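Local atomic coordinates of acetyl-CoA acetyltransferase (Bacillus anthracis, PDB entry 3SS6), a protein that probably catalyses the reversible, thiolase-type condensation of two acetyl-CoA molecules to acetoacetyl-CoA and free CoA. Residues E164-D178 with L230-T244. Residues are numbered along the deposited sequence; the frame is centred on the assembly and turned at random.
Sequences ENLVEQYEITREEQD and LAGLKPAFRKDGSVT
Arg174 and Ser242 bring the two backbones closest, their CA atoms 5.2 Å apart; Glu164 faces Val243 and Asp178 faces Leu230, with 164-178 running through two consecutive helices and 230-244 mostly loop. A bend at chi2 (-77°) turns the Glu164 carboxylate to the loop backbone, where OE2 takes two bonds, from Ser242 N (2.9 Å) on its syn lone pair and from Val243 N (2.9 Å) from above the carboxylate plane; water 1 donates a third. Glu164 CB lies over one face of the Arg238 guanidinium, offset toward its rim, and the edge of that group meets Asn165 OD1 from NH2 (2.6 Å). The contact lies in the thiolase N-terminal family region, where the helices 159-170 and 174-194, the second opened by a Thr173-Glu176 capping box, hold a long, mostly irregular loop; helix 322-332 packs against Val167 and Gln177. Arg174 turns at chi2 (64°) to send NH2 toward the carbonyls of Leu230 (O at 2.9 Å, in both the guanidinium and carbonyl planes) and Leu233 (O at 2.8 Å), donating to both. Its NE pairs with Asp178 OD2 (2.8 Å), fixing the guanidinium's rotation, while Thr244 CG2 sits over the centre of one face. Gln177 NE2 donates to Ser242 OG (2.8 Å), which lies close to the amide plane.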
ATOM      1  N   GLU A 164      31.675   0.787   9.255  1.00 23.76           N
ATOM      2  CA  GLU A 164      32.573  -0.361   9.302  1.00 24.76           C
ATOM      3  C   GLU A 164      33.767  -0.131   8.387  1.00 26.57           C
ATOM      4  O   GLU A 164      34.857  -0.627   8.650  1.00 25.94           O
ATOM      5  CB  GLU A 164      31.856  -1.661   8.919  1.00 25.38           C
ATOM      6  CG  GLU A 164      30.953  -2.252  10.009  1.00 25.43           C
ATOM      7  CD  GLU A 164      31.727  -2.961  11.119  1.00 28.34           C
ATOM      8  OE1 GLU A 164      32.971  -3.029  11.036  1.00 29.06           O
ATOM      9  OE2 GLU A 164      31.082  -3.455  12.072  1.00 24.56           O
ATOM     10  N   ASN A 165      33.560   0.613   7.303  1.00 26.51           N
ATOM     11  CA  ASN A 165      34.679   0.952   6.427  1.00 26.57           C
ATOM     12  C   ASN A 165      35.718   1.760   7.188  1.00 24.43           C
ATOM     13  O   ASN A 165      36.919   1.574   7.007  1.00 28.50           O
ATOM     14  CB  ASN A 165      34.210   1.723   5.187  1.00 27.37           C
ATOM     15  CG  ASN A 165      33.450   0.844   4.202  1.00 31.32           C
ATOM     16  OD1 ASN A 165      33.613  -0.381   4.187  1.00 30.84           O
ATOM     17  ND2 ASN A 165      32.615   1.473   3.365  1.00 28.71           N
ATOM     18  N   LEU A 166      35.247   2.665   8.037  1.00 24.17           N
ATOM     19  CA  LEU A 166      36.146   3.488   8.828  1.00 24.58           C
ATOM     20  C   LEU A 166      36.819   2.668   9.930  1.00 23.47           C
ATOM     21  O   LEU A 166      37.976   2.904  10.252  1.00 24.11           O
ATOM     22  CB  LEU A 166      35.408   4.699   9.402  1.00 24.36           C
ATOM     23  CG  LEU A 166      35.198   5.846   8.410  1.00 23.95           C
ATOM     24  CD1 LEU A 166      34.339   6.945   9.031  1.00 25.32           C
ATOM     25  CD2 LEU A 166      36.538   6.405   7.929  1.00 25.54           C
ATOM     26  N   VAL A 167      36.090   1.702  10.489  1.00 24.10           N
ATOM     27  CA  VAL A 167      36.652   0.783  11.477  1.00 22.93           C
ATOM     28  C   VAL A 167      37.886   0.108  10.896  1.00 25.69           C
ATOM     29  O   VAL A 167      38.958   0.093  11.505  1.00 26.02           O
ATOM     30  CB  VAL A 167      35.640  -0.305  11.873  1.00 23.87           C
ATOM     31  CG1 VAL A 167      36.327  -1.444  12.624  1.00 23.44           C
ATOM     32  CG2 VAL A 167      34.519   0.293  12.712  1.00 21.63           C
ATOM     33  N   GLU A 168      37.726  -0.473   9.715  1.00 27.92           N
ATOM     34  CA  GLU A 168      38.821  -1.145   9.039  0.50 32.42           C
ATOM     35  C   GLU A 168      39.967  -0.197   8.656  1.00 31.64           C
ATOM     36  O   GLU A 168      41.138  -0.523   8.822  1.00 32.20           O
ATOM     37  CB  GLU A 168      38.295  -1.868   7.800  0.50 34.83           C
ATOM     38  CG  GLU A 168      37.280  -2.962   8.134  0.50 37.38           C
ATOM     39  CD  GLU A 168      36.327  -3.279   6.985  0.50 40.81           C
ATOM     40  OE1 GLU A 168      36.499  -2.709   5.883  0.50 43.20           O
ATOM     41  OE2 GLU A 168      35.402  -4.098   7.190  0.50 40.01           O
ATOM     42  N   GLN A 169      39.612   0.976   8.146  1.00 30.30           N
ATOM     43  CA  GLN A 169      40.615   1.950   7.720  1.00 31.76           C
ATOM     44  C   GLN A 169      41.459   2.479   8.883  1.00 28.53           C
ATOM     45  O   GLN A 169      42.690   2.560   8.787  1.00 29.42           O
ATOM     46  CB  GLN A 169      39.943   3.103   6.968  1.00 35.67           C
ATOM     47  CG  GLN A 169      40.907   4.113   6.369  1.00 43.68           C
ATOM     48  CD  GLN A 169      40.219   5.076   5.411  1.00 49.27           C
ATOM     49  OE1 GLN A 169      39.289   4.700   4.691  1.00 51.38           O
ATOM     50  NE2 GLN A 169      40.672   6.327   5.400  1.00 50.14           N
ATOM     51  N   TYR A 170      40.797   2.832   9.980  1.00 26.39           N
ATOM     52  CA  TYR A 170      41.477   3.434  11.124  1.00 27.02           C
ATOM     53  C   TYR A 170      41.841   2.434  12.232  1.00 27.87           C
ATOM     54  O   TYR A 170      42.330   2.829  13.293  1.00 28.19           O
ATOM     55  CB  TYR A 170      40.637   4.593  11.681  1.00 25.89           C
ATOM     56  CG  TYR A 170      40.734   5.852  10.846  1.00 26.93           C
ATOM     57  CD1 TYR A 170      41.645   6.847  11.171  1.00 29.38           C
ATOM     58  CD2 TYR A 170      39.927   6.040   9.727  1.00 28.23           C
ATOM     59  CE1 TYR A 170      41.752   7.997  10.412  1.00 28.75           C
ATOM     60  CE2 TYR A 170      40.029   7.195   8.957  1.00 27.53           C
ATOM     61  CZ  TYR A 170      40.949   8.165   9.310  1.00 28.05           C
ATOM     62  OH  TYR A 170      41.077   9.321   8.569  1.00 29.03           O
ATOM     63  N   GLU A 171      41.620   1.150  11.966  1.00 27.88           N
ATOM     64  CA  GLU A 171      41.907   0.077  12.923  1.00 27.63           C
ATOM     65  C   GLU A 171      41.308   0.344  14.306  1.00 26.12           C
ATOM     66  O   GLU A 171      41.983   0.227  15.334  1.00 27.38           O
ATOM     67  CB  GLU A 171      43.413  -0.198  13.010  1.00 34.09           C
ATOM     68  CG  GLU A 171      44.008  -0.632  11.676  1.00 41.01           C
ATOM     69  CD  GLU A 171      45.493  -0.939  11.763  1.00 49.43           C
ATOM     70  OE1 GLU A 171      45.874  -1.842  12.539  1.00 53.37           O
ATOM     71  OE2 GLU A 171      46.276  -0.272  11.054  1.00 51.49           O
ATOM     72  N   ILE A 172      40.025   0.688  14.303  1.00 21.49           N
ATOM     73  CA  ILE A 172      39.264   1.009  15.507  1.00 23.21           C
ATOM     74  C   ILE A 172      38.721  -0.265  16.150  1.00 25.36           C
ATOM     75  O   ILE A 172      38.140  -1.108  15.470  1.00 25.17           O
ATOM     76  CB  ILE A 172      38.093   1.933  15.149  1.00 23.92           C
ATOM     77  CG1 ILE A 172      38.628   3.209  14.495  1.00 24.43           C
ATOM     78  CG2 ILE A 172      37.272   2.273  16.377  1.00 22.13           C
ATOM     79  CD1 ILE A 172      37.542   4.098  13.896  1.00 21.16           C
ATOM     80  N   THR A 173      38.923  -0.413  17.457  1.00 23.66           N
ATOM     81  CA  THR A 173      38.499  -1.634  18.137  1.00 21.58           C
ATOM     82  C   THR A 173      37.067  -1.563  18.664  1.00 21.67           C
ATOM     83  O   THR A 173      36.500  -0.481  18.836  1.00 20.77           O
ATOM     84  CB  THR A 173      39.425  -1.974  19.315  1.00 24.03           C
ATOM     85  OG1 THR A 173      39.245  -0.999  20.346  1.00 21.98           O
ATOM     86  CG2 THR A 173      40.885  -1.979  18.866  1.00 24.82           C
ATOM     87  N   ARG A 174      36.486  -2.732  18.913  1.00 20.80           N
ATOM     88  CA  ARG A 174      35.180  -2.826  19.553  1.00 18.12           C
ATOM     89  C   ARG A 174      35.207  -2.118  20.907  1.00 19.88           C
ATOM     90  O   ARG A 174      34.284  -1.376  21.240  1.00 18.91           O
ATOM     91  CB  ARG A 174      34.786  -4.298  19.733  1.00 19.77           C
ATOM     92  CG  ARG A 174      33.533  -4.528  20.572  1.00 21.29           C
ATOM     93  CD  ARG A 174      32.276  -3.935  19.926  1.00 20.17           C
ATOM     94  NE  ARG A 174      31.079  -4.372  20.644  1.00 21.43           N
ATOM     95  CZ  ARG A 174      30.407  -5.491  20.376  1.00 21.55           C
ATOM     96  NH1 ARG A 174      30.783  -6.282  19.372  1.00 23.03           N
ATOM     97  NH2 ARG A 174      29.342  -5.813  21.097  1.00 21.07           N
ATOM     98  N   GLU A 175      36.261  -2.352  21.689  1.00 19.99           N
ATOM     99  CA  GLU A 175      36.393  -1.688  22.990  1.00 19.72           C
ATOM    100  C   GLU A 175      36.364  -0.164  22.868  1.00 20.63           C
ATOM    101  O   GLU A 175      35.656   0.507  23.621  1.00 20.42           O
ATOM    102  CB  GLU A 175      37.672  -2.119  23.707  1.00 20.87           C
ATOM    103  CG  GLU A 175      37.942  -1.301  24.972  1.00 22.08           C
ATOM    104  CD  GLU A 175      39.108  -1.841  25.777  1.00 25.24           C
ATOM    105  OE1 GLU A 175      39.147  -3.061  26.015  1.00 26.90           O
ATOM    106  OE2 GLU A 175      39.978  -1.042  26.176  1.00 31.41           O
ATOM    107  N   GLU A 176      37.147   0.388  21.942  1.00 19.29           N
ATOM    108  CA  GLU A 176      37.145   1.839  21.746  1.00 18.76           C
ATOM    109  C   GLU A 176      35.738   2.357  21.463  1.00 20.61           C
ATOM    110  O   GLU A 176      35.307   3.361  22.026  1.00 18.08           O
ATOM    111  CB  GLU A 176      38.074   2.249  20.600  1.00 20.49           C
ATOM    112  CG  GLU A 176      39.554   2.146  20.928  1.00 24.49           C
ATOM    113  CD  GLU A 176      40.446   2.506  19.750  1.00 29.78           C
ATOM    114  OE1 GLU A 176      40.320   1.878  18.673  1.00 24.52           O
ATOM    115  OE2 GLU A 176      41.277   3.426  19.904  1.00 35.58           O
ATOM    116  N   GLN A 177      35.026   1.677  20.577  1.00 17.24           N
ATOM    117  CA  GLN A 177      33.671   2.096  20.231  1.00 16.62           C
ATOM    118  C   GLN A 177      32.745   2.034  21.439  1.00 17.88           C
ATOM    119  O   GLN A 177      31.960   2.954  21.679  1.00 18.58           O
ATOM    120  CB  GLN A 177      33.112   1.223  19.106  1.00 17.18           C
ATOM    121  CG  GLN A 177      33.846   1.415  17.776  1.00 17.70           C
ATOM    122  CD  GLN A 177      33.417   0.404  16.747  1.00 19.04           C
ATOM    123  OE1 GLN A 177      32.284   0.431  16.275  1.00 20.30           O
ATOM    124  NE2 GLN A 177      34.313  -0.519  16.412  1.00 21.33           N
ATOM    125  N   ASP A 178      32.837   0.945  22.196  1.00 19.72           N
ATOM    126  CA  ASP A 178      31.954   0.764  23.339  1.00 18.68           C
ATOM    127  C   ASP A 178      32.306   1.706  24.487  1.00 19.49           C
ATOM    128  O   ASP A 178      31.435   2.069  25.282  1.00 18.53           O
ATOM    129  CB  ASP A 178      31.905  -0.703  23.782  1.00 17.98           C
ATOM    130  CG  ASP A 178      31.101  -1.568  22.817  1.00 19.20           C
ATOM    131  OD1 ASP A 178      30.411  -0.981  21.951  1.00 19.87           O
ATOM    132  OD2 ASP A 178      31.155  -2.816  22.928  1.00 18.62           O
ATOM    133  N   LEU A 230      26.987  -3.508  26.542  1.00 20.76           N
ATOM    134  CA  LEU A 230      27.501  -3.146  25.218  1.00 20.38           C
ATOM    135  C   LEU A 230      28.316  -4.278  24.589  1.00 21.09           C
ATOM    136  O   LEU A 230      28.193  -4.544  23.393  1.00 21.64           O
ATOM    137  CB  LEU A 230      28.351  -1.878  25.296  1.00 18.22           C
ATOM    138  CG  LEU A 230      27.568  -0.590  25.546  1.00 18.17           C
ATOM    139  CD1 LEU A 230      28.498   0.528  26.053  1.00 20.15           C
ATOM    140  CD2 LEU A 230      26.817  -0.166  24.294  1.00 18.10           C
ATOM    141  N   ALA A 231      29.143  -4.940  25.395  1.00 21.67           N
ATOM    142  CA  ALA A 231      30.017  -5.994  24.882  1.00 20.65           C
ATOM    143  C   ALA A 231      29.226  -7.219  24.416  1.00 23.17           C
ATOM    144  O   ALA A 231      29.725  -8.031  23.634  1.00 24.81           O
ATOM    145  CB  ALA A 231      31.061  -6.395  25.928  1.00 21.63           C
ATOM    146  N   GLY A 232      27.993  -7.350  24.893  1.00 23.00           N
ATOM    147  CA  GLY A 232      27.184  -8.507  24.554  1.00 24.45           C
ATOM    148  C   GLY A 232      26.340  -8.352  23.299  1.00 26.90           C
ATOM    149  O   GLY A 232      25.709  -9.312  22.853  1.00 28.89           O
ATOM    150  N   LEU A 233      26.327  -7.154  22.724  1.00 25.61           N
ATOM    151  CA  LEU A 233      25.520  -6.896  21.528  1.00 26.31           C
ATOM    152  C   LEU A 233      26.133  -7.496  20.260  1.00 26.33           C
ATOM    153  O   LEU A 233      27.354  -7.579  20.125  1.00 27.41           O
ATOM    154  CB  LEU A 233      25.310  -5.393  21.332  1.00 24.47           C
ATOM    155  CG  LEU A 233      24.630  -4.638  22.475  1.00 23.01           C
ATOM    156  CD1 LEU A 233      24.489  -3.166  22.112  1.00 24.65           C
ATOM    157  CD2 LEU A 233      23.269  -5.247  22.806  1.00 26.85           C
ATOM    158  N   LYS A 234      25.271  -7.904  19.332  1.00 26.10           N
ATOM    159  CA  LYS A 234      25.709  -8.482  18.060  1.00 27.90           C
ATOM    160  C   LYS A 234      26.033  -7.388  17.044  1.00 25.01           C
ATOM    161  O   LYS A 234      25.434  -6.308  17.069  1.00 25.73           O
ATOM    162  CB  LYS A 234      24.613  -9.391  17.496  1.00 36.09           C
ATOM    163  CG  LYS A 234      23.409  -8.616  16.955  1.00 45.54           C
ATOM    164  CD  LYS A 234      22.258  -9.532  16.553  1.00 54.18           C
ATOM    165  CE  LYS A 234      21.583 -10.144  17.776  1.00 60.77           C
ATOM    166  NZ  LYS A 234      20.377 -10.954  17.425  1.00 65.59           N
ATOM    167  N   PRO A 235      26.990  -7.656  16.146  1.00 27.07           N
ATOM    168  CA  PRO A 235      27.326  -6.656  15.127  1.00 26.70           C
ATOM    169  C   PRO A 235      26.134  -6.445  14.202  1.00 27.76           C
ATOM    170  O   PRO A 235      25.460  -7.419  13.851  1.00 29.38           O
ATOM    171  CB  PRO A 235      28.481  -7.308  14.361  1.00 31.07           C
ATOM    172  CG  PRO A 235      29.020  -8.353  15.285  1.00 33.69           C
ATOM    173  CD  PRO A 235      27.835  -8.854  16.048  1.00 31.36           C
ATOM    174  N   ALA A 236      25.886  -5.198  13.807  1.00 26.61           N
ATOM    175  CA  ALA A 236      24.667  -4.855  13.075  1.00 29.62           C
ATOM    176  C   ALA A 236      24.837  -4.760  11.559  1.00 32.38           C
ATOM    177  O   ALA A 236      23.848  -4.811  10.822  1.00 33.71           O
ATOM    178  CB  ALA A 236      24.081  -3.556  13.619  1.00 25.31           C
ATOM    179  N   PHE A 237      26.059  -4.533  11.100  1.00 31.12           N
ATOM    180  CA  PHE A 237      26.281  -4.351   9.675  1.00 32.97           C
ATOM    181  C   PHE A 237      27.214  -5.316   8.954  1.00 41.11           C
ATOM    182  O   PHE A 237      27.154  -5.429   7.741  1.00 47.18           O
ATOM    183  CB  PHE A 237      26.691  -2.904   9.423  1.00 31.56           C
ATOM    184  CG  PHE A 237      25.758  -1.913  10.039  1.00 27.07           C
ATOM    185  CD1 PHE A 237      24.621  -1.512   9.374  1.00 29.14           C
ATOM    186  CD2 PHE A 237      25.999  -1.410  11.292  1.00 23.63           C
ATOM    187  CE1 PHE A 237      23.759  -0.626   9.946  1.00 25.91           C
ATOM    188  CE2 PHE A 237      25.141  -0.527  11.864  1.00 25.72           C
ATOM    189  CZ  PHE A 237      24.021  -0.128  11.193  1.00 28.64           C
ATOM    190  N   ARG A 238      28.082  -5.987   9.695  1.00 40.36           N
ATOM    191  CA  ARG A 238      28.984  -6.958   9.095  1.00 45.56           C
ATOM    192  C   ARG A 238      29.171  -8.137  10.024  1.00 43.89           C
ATOM    193  O   ARG A 238      29.260  -7.965  11.235  1.00 42.29           O
ATOM    194  CB  ARG A 238      30.336  -6.328   8.758  1.00 52.02           C
ATOM    195  CG  ARG A 238      30.392  -5.760   7.356  1.00 59.06           C
ATOM    196  CD  ARG A 238      31.668  -4.994   7.070  1.00 59.79           C
ATOM    197  NE  ARG A 238      31.458  -4.078   5.956  1.00 60.04           N
ATOM    198  CZ  ARG A 238      32.353  -3.205   5.509  1.00 58.54           C
ATOM    199  NH1 ARG A 238      33.546  -3.119   6.076  1.00 55.25           N
ATOM    200  NH2 ARG A 238      32.047  -2.418   4.490  1.00 60.12           N
ATOM    201  N   LYS A 239      29.265  -9.338   9.465  1.00 46.44           N
ATOM    202  CA  LYS A 239      29.500 -10.511  10.289  1.00 47.75           C
ATOM    203  C   LYS A 239      30.902 -10.286  10.841  1.00 46.45           C
ATOM    204  O   LYS A 239      31.767  -9.775  10.132  1.00 48.85           O
ATOM    205  CB  LYS A 239      29.451 -11.787   9.452  1.00 52.98           C
ATOM    206  N   ASP A 240      31.140 -10.649  12.093  1.00 44.50           N
ATOM    207  CA  ASP A 240      32.457 -10.435  12.682  1.00 44.60           C
ATOM    208  C   ASP A 240      32.805  -8.951  12.741  1.00 36.90           C
ATOM    209  O   ASP A 240      33.976  -8.585  12.850  1.00 36.96           O
ATOM    210  CB  ASP A 240      33.534 -11.196  11.899  1.00 52.23           C
ATOM    211  CG  ASP A 240      33.324 -12.699  11.929  1.00 60.96           C
ATOM    212  OD1 ASP A 240      32.655 -13.190  12.864  1.00 62.01           O
ATOM    213  OD2 ASP A 240      33.833 -13.392  11.021  1.00 67.34           O
ATOM    214  N   GLY A 241      31.786  -8.101  12.664  1.00 31.90           N
ATOM    215  CA  GLY A 241      31.982  -6.669  12.761  1.00 28.98           C
ATOM    216  C   GLY A 241      32.036  -6.197  14.201  1.00 28.10           C
ATOM    217  O   GLY A 241      32.116  -7.014  15.128  1.00 30.32           O
ATOM    218  N   SER A 242      31.997  -4.879  14.383  1.00 24.34           N
ATOM    219  CA  SER A 242      32.063  -4.274  15.714  1.00 23.93           C
ATOM    220  C   SER A 242      31.073  -3.126  15.905  1.00 19.96           C
ATOM    221  O   SER A 242      30.828  -2.709  17.029  1.00 19.90           O
ATOM    222  CB  SER A 242      33.485  -3.808  16.031  1.00 21.17           C
ATOM    223  OG  SER A 242      33.957  -2.923  15.026  1.00 24.39           O
ATOM    224  N   VAL A 243      30.505  -2.609  14.817  1.00 20.53           N
ATOM    225  CA  VAL A 243      29.444  -1.610  14.950  1.00 19.60           C
ATOM    226  C   VAL A 243      28.144  -2.320  15.339  1.00 19.05           C
ATOM    227  O   VAL A 243      27.726  -3.263  14.667  1.00 22.41           O
ATOM    228  CB  VAL A 243      29.246  -0.792  13.645  1.00 19.08           C
ATOM    229  CG1 VAL A 243      28.161   0.274  13.822  1.00 19.35           C
ATOM    230  CG2 VAL A 243      30.554  -0.141  13.220  1.00 19.53           C
ATOM    231  N   THR A 244      27.524  -1.872  16.430  1.00 18.53           N
ATOM    232  CA  THR A 244      26.315  -2.500  16.959  1.00 19.03           C
ATOM    233  C   THR A 244      25.221  -1.446  17.137  1.00 18.10           C
ATOM    234  O   THR A 244      25.452  -0.253  16.945  1.00 18.50           O
ATOM    235  CB  THR A 244      26.557  -3.104  18.347  1.00 19.40           C
ATOM    236  OG1 THR A 244      26.709  -2.042  19.304  1.00 20.03           O
ATOM    237  CG2 THR A 244      27.819  -3.969  18.358  1.00 18.79           C
TER
HETATM  238  O   HOH W   1      28.603  -4.412  12.318  1.00 25.78           O
HETATM  239  O   HOH W   2      34.958  -4.595  12.833  1.00 54.47           O
HETATM  240  O   HOH W   3      33.194  -6.827  17.826  1.00 24.72           O
HETATM  241  O   HOH W   4      29.806  -9.103  19.263  1.00 33.44           O
HETATM  242  O   HOH W   5      28.045  -2.395  21.548  1.00 19.81           O